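Side-chain contacts in (2Z,6E)-hedycaryol synthase (Kitasatospora setae, PDB 4MC3), which catalyses the magnesium-dependent 1,11-cyclization of (2E,6E)-farnesyl diphosphate, with uptake of water, to (2Z,6E)-hedycaryol and diphosphate: residues A63-D66 / T67-G71; D140-I143 / G144-A148; G247-L250 / Q251-V254; L275-E278 / L279-A283; A300-L303 / S304-V308. All coordinates share one frame; numbering follows the deposited sequence.

Contact 1. Residues A63-D66 / T67-G71; sequences ADLD and TLTIG
Thr67 grips the carboxylate of Asp64 with two donors, one for each oxygen. Its hydroxyl OG1 donates to Asp64 OD1 over 2.8 Å, arriving on the syn side of that oxygen. The amide N of Thr67 takes Asp64 OD2 at 3.0 Å, but from above the carboxylate plane, 53° out of it. With both oxygens engaged, the rotation of the carboxylate is probably restrained. Thr67 can offer both donors together because OG1 lies beside its own backbone N (chi1 -60°), while the CG2 branch approaches Ala63 CB at 4.0 Å. Asp64 is thereby the N-cap of helix 65-84, an element of the all-helical class I terpene cyclase fold that runs on to Asp82 of the DDXXXE motif. At the next residue, Leu65 O accepts twice from Thr69, from N at 2.9 Å and from OG1 at 2.8 Å, the two donors reaching it from opposite faces of the carbonyl plane. Asp66 takes part through its backbone: its O receives the amide of Ile70 at 3.1 Å, with Ile70 CG2 3.3 Å from the same oxygen. Leu190 packs on Thr67 and Ile70, whereas Ala24 and Ala27 of helix 21-35 meet Thr69.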
loop_
_atom_site.group_PDB
_atom_site.type_symbol
_atom_site.label_atom_id
_atom_site.label_comp_id
_atom_site.label_asym_id
_atom_site.label_seq_id
_atom_site.Cartn_x
_atom_site.Cartn_y
_atom_site.Cartn_z
ATOM N N ALA A 63 -0.675 -15.754 -0.255
ATOM C CA ALA A 63 -1.979 -15.926 0.332
ATOM C C ALA A 63 -2.746 -17.126 -0.203
ATOM O O ALA A 63 -2.614 -17.492 -1.371
ATOM C CB ALA A 63 -2.781 -14.682 0.037
ATOM N N ASP A 64 -3.593 -17.688 0.634
ATOM C CA ASP A 64 -4.621 -18.601 0.193
ATOM C C ASP A 64 -5.679 -17.861 -0.651
ATOM O O ASP A 64 -5.728 -16.629 -0.686
ATOM C CB ASP A 64 -5.250 -19.200 1.452
ATOM C CG ASP A 64 -5.890 -18.138 2.322
ATOM O OD1 ASP A 64 -5.182 -17.418 3.062
ATOM O OD2 ASP A 64 -7.119 -18.023 2.250
ATOM N N LEU A 65 -6.526 -18.594 -1.356
ATOM C CA LEU A 65 -7.525 -18.037 -2.222
ATOM C C LEU A 65 -8.461 -17.052 -1.495
ATOM O O LEU A 65 -8.753 -15.975 -2.043
ATOM C CB LEU A 65 -8.379 -19.157 -2.814
ATOM C CG LEU A 65 -9.542 -18.716 -3.672
ATOM C CD1 LEU A 65 -9.192 -17.870 -4.877
ATOM C CD2 LEU A 65 -10.318 -19.979 -4.112
ATOM N N ASP A 66 -8.929 -17.423 -0.293
ATOM C CA ASP A 66 -9.904 -16.599 0.521
ATOM C C ASP A 66 -9.265 -15.245 0.848
ATOM O O ASP A 66 -9.850 -14.192 0.570
ATOM C CB ASP A 66 -10.412 -17.280 1.794
ATOM C CG ASP A 66 -11.324 -18.480 1.502
ATOM O OD1 ASP A 66 -11.912 -18.577 0.388
ATOM O OD2 ASP A 66 -11.474 -19.312 2.416
ATOM N N THR A 67 -8.019 -15.269 1.314
ATOM C CA THR A 67 -7.311 -14.008 1.632
ATOM C C THR A 67 -7.065 -13.205 0.379
ATOM O O THR A 67 -7.255 -11.970 0.360
ATOM C CB THR A 67 -5.987 -14.275 2.386
ATOM O OG1 THR A 67 -6.297 -14.953 3.613
ATOM C CG2 THR A 67 -5.247 -13.004 2.709
ATOM N N LEU A 68 -6.565 -13.837 -0.683
ATOM C CA LEU A 68 -6.368 -13.088 -1.906
ATOM C C LEU A 68 -7.660 -12.395 -2.379
ATOM O O LEU A 68 -7.630 -11.248 -2.848
ATOM C CB LEU A 68 -5.779 -13.972 -3.005
ATOM C CG LEU A 68 -5.510 -13.279 -4.336
ATOM C CD1 LEU A 68 -4.554 -12.120 -4.230
ATOM C CD2 LEU A 68 -5.016 -14.281 -5.387
ATOM N N THR A 69 -8.773 -13.130 -2.308
ATOM C CA THR A 69 -10.028 -12.611 -2.791
ATOM C C THR A 69 -10.470 -11.353 -1.958
ATOM O O THR A 69 -10.824 -10.347 -2.576
ATOM C CB THR A 69 -11.102 -13.692 -2.698
ATOM O OG1 THR A 69 -10.749 -14.789 -3.582
ATOM C CG2 THR A 69 -12.417 -13.130 -3.087
ATOM N N ILE A 70 -10.361 -11.406 -0.641
ATOM C CA ILE A 70 -10.684 -10.246 0.155
ATOM C C ILE A 70 -9.751 -9.082 -0.210
ATOM O O ILE A 70 -10.176 -7.946 -0.341
ATOM C CB ILE A 70 -10.783 -10.574 1.656
ATOM C CG1 ILE A 70 -9.518 -10.742 2.296
ATOM C CG2 ILE A 70 -11.617 -11.765 1.953
ATOM C CD1 ILE A 70 -9.616 -11.300 3.690
ATOM N N GLY A 71 -8.471 -9.363 -0.356
ATOM C CA GLY A 71 -7.521 -8.293 -0.750
ATOM C C GLY A 71 -7.881 -7.643 -2.085
ATOM O O GLY A 71 -7.824 -6.420 -2.259
#

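Contact 2. Residues D140-I143 / G144-A148; sequences DAFI and GHFEA
Glu147 leans back along Ile143, one turn earlier on helix 136-160, a helix of the class I terpene cyclase fold that also carries Phe149, important for stabilising the cation at C-11 of the substrate. The chain starts at CB, which sits 3.3 Å from Ile143 O, the oxygen that also accepts the amide N of Glu147. CG stays close to that oxygen as well and comes within 4.0 Å of Ile143 CG2. The chain is extended beyond CG and lies beside Ile143, pointing the same way, with Glu147 CD 3.7 Å from Ile143 CG2. At the tip OE1 keeps equally near this CG2, while OE2 turns to a hydrogen bond with His109 NE2, and Arg105 offers OE1 a long, weak ion pair. Shortened to an alanine, this residue would probably leave His109 without its carboxylate partner and the CG2 methyl of Ile143 without the chain that flanks it. On another flank, Ala141 O lies over one face of the His145 ring, whose ND1 is hydrogen-bonded to Asp186. Phe142 and Phe146 complete the contact, both with CG anti to the backbone N (chi1 178° and -164°), which sends the two rings the same way from successive turns. Their planes are only 8° apart, yet the rings are slid past each other with centroids separated by 5.8 Å, and Trp74 meets both edge-to-face. The nearest side-chain approach in this pair is Phe142 CE2 to Phe146 CB, 3.9 Å.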
loop_
_atom_site.group_PDB
_atom_site.type_symbol
_atom_site.label_atom_id
_atom_site.label_comp_id
_atom_site.label_asym_id
_atom_site.label_seq_id
_atom_site.Cartn_x
_atom_site.Cartn_y
_atom_site.Cartn_z
ATOM N N ASP A 140 -7.675 -2.044 14.588
ATOM C CA ASP A 140 -7.271 -0.671 14.864
ATOM C C ASP A 140 -6.063 -0.269 13.962
ATOM O O ASP A 140 -5.969 0.876 13.494
ATOM C CB ASP A 140 -6.875 -0.517 16.322
ATOM C CG ASP A 140 -8.054 -0.491 17.252
ATOM O OD1 ASP A 140 -9.208 -0.336 16.813
ATOM O OD2 ASP A 140 -7.802 -0.568 18.470
ATOM N N ALA A 141 -5.124 -1.201 13.738
ATOM C CA ALA A 141 -3.936 -0.934 12.902
ATOM C C ALA A 141 -4.378 -0.702 11.470
ATOM O O ALA A 141 -3.976 0.273 10.836
ATOM C CB ALA A 141 -2.971 -2.079 12.974
ATOM N N PHE A 142 -5.265 -1.562 10.972
ATOM C CA PHE A 142 -5.770 -1.445 9.594
ATOM C C PHE A 142 -6.521 -0.116 9.422
ATOM O O PHE A 142 -6.241 0.611 8.452
ATOM C CB PHE A 142 -6.713 -2.619 9.225
ATOM C CG PHE A 142 -7.270 -2.494 7.853
ATOM C CD1 PHE A 142 -6.589 -3.035 6.766
ATOM C CD2 PHE A 142 -8.438 -1.797 7.603
ATOM C CE1 PHE A 142 -7.056 -2.899 5.495
ATOM C CE2 PHE A 142 -8.910 -1.602 6.287
ATOM C CZ PHE A 142 -8.241 -2.207 5.228
ATOM N N ILE A 143 -7.438 0.221 10.328
ATOM C CA ILE A 143 -8.149 1.466 10.210
ATOM C C ILE A 143 -7.214 2.651 10.216
ATOM O O ILE A 143 -7.360 3.585 9.445
ATOM C CB ILE A 143 -9.220 1.591 11.361
ATOM C CG1 ILE A 143 -10.313 0.592 11.102
ATOM C CG2 ILE A 143 -9.781 3.012 11.461
ATOM C CD1 ILE A 143 -11.347 0.569 12.228
ATOM N N GLY A 144 -6.241 2.640 11.086
ATOM C CA GLY A 144 -5.341 3.778 11.108
ATOM C C GLY A 144 -4.569 3.932 9.808
ATOM O O GLY A 144 -4.440 5.031 9.269
ATOM N N HIS A 145 -4.098 2.812 9.280
ATOM C CA HIS A 145 -3.380 2.857 7.996
ATOM C C HIS A 145 -4.292 3.255 6.821
ATOM O O HIS A 145 -3.844 3.970 5.903
ATOM C CB HIS A 145 -2.746 1.513 7.771
ATOM C CG HIS A 145 -1.592 1.207 8.667
ATOM N ND1 HIS A 145 -1.235 -0.092 8.967
ATOM C CD2 HIS A 145 -0.645 2.000 9.232
ATOM C CE1 HIS A 145 -0.171 -0.086 9.739
ATOM N NE2 HIS A 145 0.202 1.172 9.921
ATOM N N PHE A 146 -5.523 2.729 6.780
ATOM C CA PHE A 146 -6.473 3.043 5.729
ATOM C C PHE A 146 -6.914 4.500 5.788
ATOM O O PHE A 146 -7.030 5.190 4.758
ATOM C CB PHE A 146 -7.595 2.034 5.705
ATOM C CG PHE A 146 -8.396 2.090 4.417
ATOM C CD1 PHE A 146 -7.873 1.470 3.295
ATOM C CD2 PHE A 146 -9.628 2.771 4.288
ATOM C CE1 PHE A 146 -8.553 1.533 2.094
ATOM C CE2 PHE A 146 -10.267 2.830 3.063
ATOM C CZ PHE A 146 -9.745 2.187 1.996
ATOM N N GLU A 147 -7.197 4.973 7.001
ATOM C CA GLU A 147 -7.552 6.373 7.197
ATOM C C GLU A 147 -6.409 7.285 6.817
ATOM O O GLU A 147 -6.664 8.321 6.205
ATOM C CB GLU A 147 -8.021 6.692 8.635
ATOM C CG GLU A 147 -9.388 6.102 8.933
ATOM C CD GLU A 147 -9.963 6.477 10.269
ATOM O OE1 GLU A 147 -9.234 6.639 11.227
ATOM O OE2 GLU A 147 -11.173 6.594 10.322
ATOM N N ALA A 148 -5.178 6.915 7.154
ATOM C CA ALA A 148 -3.986 7.711 6.771
ATOM C C ALA A 148 -3.941 7.804 5.212
ATOM O O ALA A 148 -3.691 8.846 4.653
ATOM C CB ALA A 148 -2.702 7.147 7.315
#

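Contact 3. Residues G247-L250 / Q251-V254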
loop_
_atom_site.group_PDB
_atom_site.type_symbol
_atom_site.label_atom_id
_atom_site.label_comp_id
_atom_site.label_asym_id
_atom_site.label_seq_id
_atom_site.Cartn_x
_atom_site.Cartn_y
_atom_site.Cartn_z
ATOM N N GLY A 247 16.602 23.319 -9.028
ATOM C CA GLY A 247 16.801 23.789 -10.427
ATOM C C GLY A 247 17.708 22.885 -11.265
ATOM O O GLY A 247 18.363 23.345 -12.187
ATOM N N CYS A 248 17.708 21.577 -10.990
ATOM C CA CYS A 248 18.600 20.658 -11.694
ATOM C C CYS A 248 17.835 20.087 -12.882
ATOM O O CYS A 248 16.660 20.420 -13.074
ATOM C CB CYS A 248 19.091 19.541 -10.751
ATOM S SG CYS A 248 17.805 18.408 -10.149
ATOM N N SER A 249 18.503 19.274 -13.690
ATOM C CA SER A 249 17.862 18.628 -14.843
ATOM C C SER A 249 17.009 17.466 -14.398
ATOM O O SER A 249 17.151 16.991 -13.261
ATOM C CB SER A 249 18.894 18.118 -15.843
ATOM O OG SER A 249 19.498 16.903 -15.428
ATOM N N LEU A 250 16.128 17.009 -15.293
ATOM C CA LEU A 250 15.214 15.898 -14.984
ATOM C C LEU A 250 15.979 14.609 -14.693
ATOM O O LEU A 250 15.663 13.879 -13.740
ATOM C CB LEU A 250 14.231 15.673 -16.138
ATOM C CG LEU A 250 13.122 14.638 -15.942
ATOM C CD1 LEU A 250 12.403 14.805 -14.610
ATOM C CD2 LEU A 250 12.115 14.710 -17.081
ATOM N N GLN A 251 16.983 14.327 -15.523
ATOM C CA GLN A 251 17.872 13.205 -15.291
ATOM C C GLN A 251 18.623 13.289 -13.967
ATOM O O GLN A 251 18.795 12.276 -13.285
ATOM C CB GLN A 251 18.902 13.087 -16.412
ATOM C CG GLN A 251 19.729 11.818 -16.313
ATOM C CD GLN A 251 18.921 10.596 -16.678
ATOM O OE1 GLN A 251 18.452 10.479 -17.807
ATOM N NE2 GLN A 251 18.722 9.687 -15.718
ATOM N N GLU A 252 19.090 14.481 -13.619
ATOM C CA GLU A 252 19.779 14.684 -12.369
ATOM C C GLU A 252 18.828 14.422 -11.189
ATOM O O GLU A 252 19.225 13.844 -10.206
ATOM C CB GLU A 252 20.363 16.082 -12.277
ATOM C CG GLU A 252 21.611 16.244 -13.154
ATOM C CD GLU A 252 22.063 17.690 -13.324
ATOM O OE1 GLU A 252 21.202 18.611 -13.390
ATOM O OE2 GLU A 252 23.296 17.896 -13.404
ATOM N N ALA A 253 17.587 14.871 -11.286
ATOM C CA ALA A 253 16.620 14.616 -10.205
ATOM C C ALA A 253 16.287 13.122 -10.095
ATOM O O ALA A 253 16.150 12.588 -8.984
ATOM C CB ALA A 253 15.379 15.422 -10.398
ATOM N N VAL A 254 16.121 12.465 -11.242
ATOM C CA VAL A 254 15.907 11.023 -11.304
ATOM C C VAL A 254 17.055 10.280 -10.650
ATOM O O VAL A 254 16.839 9.305 -9.890
ATOM C CB VAL A 254 15.693 10.519 -12.753
ATOM C CG1 VAL A 254 15.812 8.994 -12.845
ATOM C CG2 VAL A 254 14.328 10.956 -13.250
#
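A capping box starts helix 250-282, built by Ser249 at the N-cap and Glu252 three residues on. The bonds are reciprocal. Ser249 OG accepts the amide N of Glu252 at 3.1 Å, and Glu252 OE1 accepts the amide N of Ser249 at 2.8 Å, along a nearly straight N-H line (171°) and on the anti lone pair of the carboxylate oxygen. OG lies between the backbone N and the carbonyl carbon of its own residue (chi1 78°), which brings it over the first turn; Ser249 OG also comes within 3.2 Å of Glu252 OE1, at best a weak bond. An alanine in place of Ser249 is likely to leave the amide of Glu252 without its capping acceptor. Behind the box, Cys248 CB comes within 3.5 Å of Glu252 OE1, and its SG packs against Ala253 CB at 3.9 Å. Regular helical bonding is already under way, with Ala253 N donating to Ser249 O at 2.9 Å. Val239 of the preceding helix 238-246 covers Leu250, Ala253 and Val254, while Phe4 in the N-terminal segment packs on Leu250, Gln251 and Val254.

Contact 4. Residues L275-E278 / L279-A283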
loop_
_atom_site.group_PDB
_atom_site.type_symbol
_atom_site.label_atom_id
_atom_site.label_comp_id
_atom_site.label_asym_id
_atom_site.label_seq_id
_atom_site.Cartn_x
_atom_site.Cartn_y
_atom_site.Cartn_z
ATOM N N LEU A 275 14.976 -7.258 12.844
ATOM C CA LEU A 275 13.758 -7.890 13.281
ATOM C C LEU A 275 14.014 -9.257 13.907
ATOM O O LEU A 275 13.439 -9.597 14.932
ATOM C CB LEU A 275 12.805 -8.024 12.096
ATOM C CG LEU A 275 11.510 -8.767 12.320
ATOM C CD1 LEU A 275 10.617 -8.141 13.392
ATOM C CD2 LEU A 275 10.733 -8.893 11.002
ATOM N N LEU A 276 14.879 -10.023 13.281
ATOM C CA LEU A 276 15.268 -11.308 13.834
ATOM C C LEU A 276 15.772 -11.196 15.266
ATOM O O LEU A 276 15.394 -12.001 16.125
ATOM C CB LEU A 276 16.292 -11.986 12.927
ATOM C CG LEU A 276 15.745 -12.432 11.574
ATOM C CD1 LEU A 276 16.818 -12.971 10.634
ATOM C CD2 LEU A 276 14.643 -13.473 11.759
ATOM N N GLU A 277 16.600 -10.189 15.534
ATOM C CA GLU A 277 17.127 -9.941 16.891
ATOM C C GLU A 277 16.020 -9.571 17.873
ATOM O O GLU A 277 15.991 -10.031 19.028
ATOM C CB GLU A 277 18.186 -8.821 16.851
ATOM C CG GLU A 277 19.388 -9.121 15.964
ATOM C CD GLU A 277 20.332 -7.929 15.783
ATOM O OE1 GLU A 277 20.179 -6.882 16.481
ATOM O OE2 GLU A 277 21.242 -8.060 14.931
ATOM N N GLU A 278 15.061 -8.777 17.406
ATOM C CA GLU A 278 13.983 -8.327 18.264
ATOM C C GLU A 278 13.048 -9.502 18.594
ATOM O O GLU A 278 12.494 -9.551 19.688
ATOM C CB GLU A 278 13.186 -7.185 17.588
ATOM C CG GLU A 278 11.889 -6.752 18.292
ATOM C CD GLU A 278 12.141 -6.120 19.675
ATOM O OE1 GLU A 278 13.312 -5.831 19.979
ATOM O OE2 GLU A 278 11.184 -5.878 20.456
ATOM N N LEU A 279 12.828 -10.413 17.642
ATOM C CA LEU A 279 11.964 -11.584 17.933
ATOM C C LEU A 279 12.553 -12.406 19.105
ATOM O O LEU A 279 11.819 -12.867 19.978
ATOM C CB LEU A 279 11.774 -12.432 16.674
ATOM C CG LEU A 279 10.972 -11.730 15.545
ATOM C CD1 LEU A 279 10.981 -12.583 14.294
ATOM C CD2 LEU A 279 9.537 -11.456 15.969
ATOM N N ASP A 280 13.886 -12.565 19.128
ATOM C CA ASP A 280 14.625 -13.221 20.254
ATOM C C ASP A 280 14.465 -12.494 21.608
ATOM O O ASP A 280 14.256 -13.136 22.632
ATOM C CB ASP A 280 16.083 -13.333 19.828
ATOM C CG ASP A 280 16.284 -14.344 18.698
ATOM O OD1 ASP A 280 15.342 -15.099 18.385
ATOM O OD2 ASP A 280 17.390 -14.401 18.125
ATOM N N ARG A 281 14.573 -11.174 21.627
ATOM C CA ARG A 281 14.341 -10.370 22.825
ATOM C C ARG A 281 12.945 -10.508 23.422
ATOM O O ARG A 281 12.773 -10.342 24.640
ATOM C CB ARG A 281 14.616 -8.889 22.525
ATOM C CG ARG A 281 16.085 -8.580 22.306
ATOM C CD ARG A 281 16.325 -7.082 22.253
ATOM N NE ARG A 281 17.542 -6.771 21.508
ATOM C CZ ARG A 281 17.588 -6.309 20.258
ATOM N NH1 ARG A 281 18.770 -6.071 19.696
ATOM N NH2 ARG A 281 16.472 -6.069 19.561
ATOM N N GLN A 282 11.953 -10.824 22.585
ATOM C CA GLN A 282 10.574 -10.925 23.060
ATOM C C GLN A 282 10.229 -12.319 23.591
ATOM O O GLN A 282 9.256 -12.468 24.324
ATOM C CB GLN A 282 9.574 -10.497 21.977
ATOM C CG GLN A 282 9.613 -8.993 21.735
ATOM C CD GLN A 282 8.403 -8.443 21.003
ATOM O OE1 GLN A 282 7.277 -8.943 21.129
ATOM N NE2 GLN A 282 8.630 -7.371 20.244
ATOM N N ALA A 283 11.023 -13.318 23.236
ATOM C CA ALA A 283 10.778 -14.694 23.660
ATOM C C ALA A 283 9.389 -15.183 23.265
ATOM O O ALA A 283 8.636 -15.694 24.058
ATOM C CB ALA A 283 10.998 -14.859 25.156
HETATM O O HOH W 1 14.962 -14.938 15.432
HETATM O O HOH W 2 16.985 -5.531 16.685
#
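Glu278 crosses Arg281 at about a right angle and spreads its two oxygens between that residue and Gln282. With a bend at chi2 (65°), its carboxylate is carried forward along helix 250-282 to Arg281 and Gln282. Glu278 OE1 receives Arg281 NH2 at 3.2 Å in a salt bridge; the donor arrives nearly along the C-O axis, and OE1 lies close to the guanidinium plane even though the two groups are turned 45° against each other. Glu278 OE2 takes Gln282 NE2 at 3.0 Å from its anti side, and here the carboxylate and amide planes stand 75° apart. The other acid, Glu277, runs beside Arg281 and points the same way. Its carboxylate is nearly perpendicular to the guanidinium, and Glu277 OE1 lies 3.6 Å from Arg281 NH1, a long salt bridge. Water 2 supplements it, accepting from Arg281 NH2 at 3.0 Å and donating weakly to Glu277 OE1. Another water joins Leu276 O to Asp280 OD1, which is also paired with Arg289, while Gln282 OE1 is bonded to Ser199. On the inward side Leu275 CD1 meets Leu279 CG at 4.2 Å, and Ala292 and Val293 of helix 286-309 lie against Leu279. Two acids facing one arginine make a salt-bridge network on an exposed surface; the shorter bond, with Glu278 OE1 near the guanidinium plane, probably contributes more than the long one to Glu277, and with one acid at NH1 and the other at NH2 the arginine side chain is likely to be held in place along the helix.

Contact 5. Residues A300-L303 / S304-V308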
loop_
_atom_site.group_PDB
_atom_site.type_symbol
_atom_site.label_atom_id
_atom_site.label_comp_id
_atom_site.label_asym_id
_atom_site.label_seq_id
_atom_site.Cartn_x
_atom_site.Cartn_y
_atom_site.Cartn_z
ATOM N N ALA A 300 9.416 -7.766 1.756
ATOM C CA ALA A 300 10.550 -7.770 0.836
ATOM C C ALA A 300 10.200 -8.203 -0.617
ATOM O O ALA A 300 10.616 -7.552 -1.566
ATOM C CB ALA A 300 11.651 -8.629 1.391
ATOM N N ALA A 301 9.425 -9.280 -0.759
ATOM C CA ALA A 301 8.950 -9.740 -2.060
ATOM C C ALA A 301 8.304 -8.630 -2.797
ATOM O O ALA A 301 8.452 -8.534 -3.988
ATOM C CB ALA A 301 7.962 -10.904 -1.901
ATOM N N ASN A 302 7.515 -7.798 -2.099
ATOM C CA ASN A 302 6.796 -6.722 -2.784
ATOM C C ASN A 302 7.724 -5.700 -3.455
ATOM O O ASN A 302 7.310 -5.064 -4.437
ATOM C CB ASN A 302 5.862 -6.004 -1.793
ATOM C CG ASN A 302 4.506 -6.606 -1.754
ATOM O OD1 ASN A 302 4.251 -7.631 -1.043
ATOM N ND2 ASN A 302 3.633 -6.039 -2.527
ATOM N N LEU A 303 8.935 -5.529 -2.937
ATOM C CA LEU A 303 9.865 -4.619 -3.670
ATOM C C LEU A 303 10.151 -5.129 -5.111
ATOM O O LEU A 303 10.141 -4.364 -6.069
ATOM C CB LEU A 303 11.147 -4.416 -2.902
ATOM C CG LEU A 303 11.112 -3.379 -1.761
ATOM C CD1 LEU A 303 10.205 -3.725 -0.587
ATOM C CD2 LEU A 303 12.539 -3.111 -1.277
ATOM N N SER A 304 10.293 -6.441 -5.274
ATOM C CA SER A 304 10.453 -7.047 -6.611
ATOM C C SER A 304 9.162 -7.057 -7.376
ATOM O O SER A 304 9.131 -6.653 -8.531
ATOM C CB SER A 304 10.975 -8.479 -6.491
ATOM O OG SER A 304 12.327 -8.436 -6.084
ATOM N N GLY A 305 8.043 -7.457 -6.725
ATOM C CA GLY A 305 6.788 -7.550 -7.464
ATOM C C GLY A 305 6.324 -6.221 -7.959
ATOM O O GLY A 305 5.807 -6.116 -9.076
ATOM N N GLN A 306 6.450 -5.186 -7.118
ATOM C CA GLN A 306 5.904 -3.907 -7.537
ATOM C C GLN A 306 6.821 -3.222 -8.561
ATOM O O GLN A 306 6.359 -2.444 -9.394
ATOM C CB GLN A 306 5.588 -2.982 -6.348
ATOM C CG GLN A 306 4.631 -3.578 -5.329
ATOM C CD GLN A 306 3.285 -4.029 -5.917
ATOM O OE1 GLN A 306 2.774 -3.400 -6.779
ATOM N NE2 GLN A 306 2.701 -5.088 -5.368
ATOM N N LEU A 307 8.120 -3.523 -8.510
ATOM C CA LEU A 307 9.044 -3.047 -9.534
ATOM C C LEU A 307 8.679 -3.640 -10.888
ATOM O O LEU A 307 8.609 -2.936 -11.903
ATOM C CB LEU A 307 10.491 -3.388 -9.167
ATOM C CG LEU A 307 11.569 -3.132 -10.219
ATOM C CD1 LEU A 307 11.628 -1.637 -10.522
ATOM C CD2 LEU A 307 12.894 -3.677 -9.707
ATOM N N VAL A 308 8.409 -4.927 -10.898
ATOM C CA VAL A 308 8.045 -5.623 -12.120
ATOM C C VAL A 308 6.672 -5.176 -12.637
ATOM O O VAL A 308 6.467 -5.026 -13.865
ATOM C CB VAL A 308 8.128 -7.145 -11.863
ATOM C CG1 VAL A 308 7.504 -7.922 -12.987
ATOM C CG2 VAL A 308 9.587 -7.539 -11.636
#
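Gly305 N donates to Ala301 O at 3.0 Å and Gln306 N to Asn302 O at 2.8 Å, the regular ladder of an alpha-helix, but Ser304 N stands 3.9 Å from Ala300 O and leans instead in a weak bond toward Ala301 O. This slightly disturbed turn belongs to helix 286-309, the last helix modelled in the class I terpene cyclase fold, and Gln306 on it lines the pocket that holds nerolidol. Asn302 and Gln306 lie side by side and point the same way, their amide planes only 13° apart. Ile217 of helix 204-225 and Val59 of helix 52-59 touch both side chains. Gln306 is bent at chi2 (-56°), which curls its chain instead of extending it. Ser304 takes another direction: its OG is bonded to Phe13 O, and that bond satisfies the buried hydroxyl. Leu303 and Leu307 follow each other on a further flank, where His216 and Val220 of helix 204-225 meet them respectively. Leu307 CB lies 3.3 Å from Leu303 O. At Gln306 the start of the side chain hugs the preceding turn, with CB 3.3 Å and CG 3.2 Å from Asn302 O.

How the contacts relate
All five contacts lie on or at the start of helices of one all-helical chain, following one another from contact 1 to contact 5 without touching. Contacts 1 and 2 come closest, with nearest atoms about 8 Å apart, on helices 65-84 and 136-160. Contacts 3 and 4 share helix 250-282: one caps its start and the other lies at its end, their centres about 42 Å apart, which spans this long helix. Contact 5 follows on helix 286-309, about 9 Å from contact 4 between nearest atoms. Contacts 2 and 5, on opposite sides of the chain's centre, approach the nerolidol pocket, whereas contacts 3 and 4 lie at the periphery.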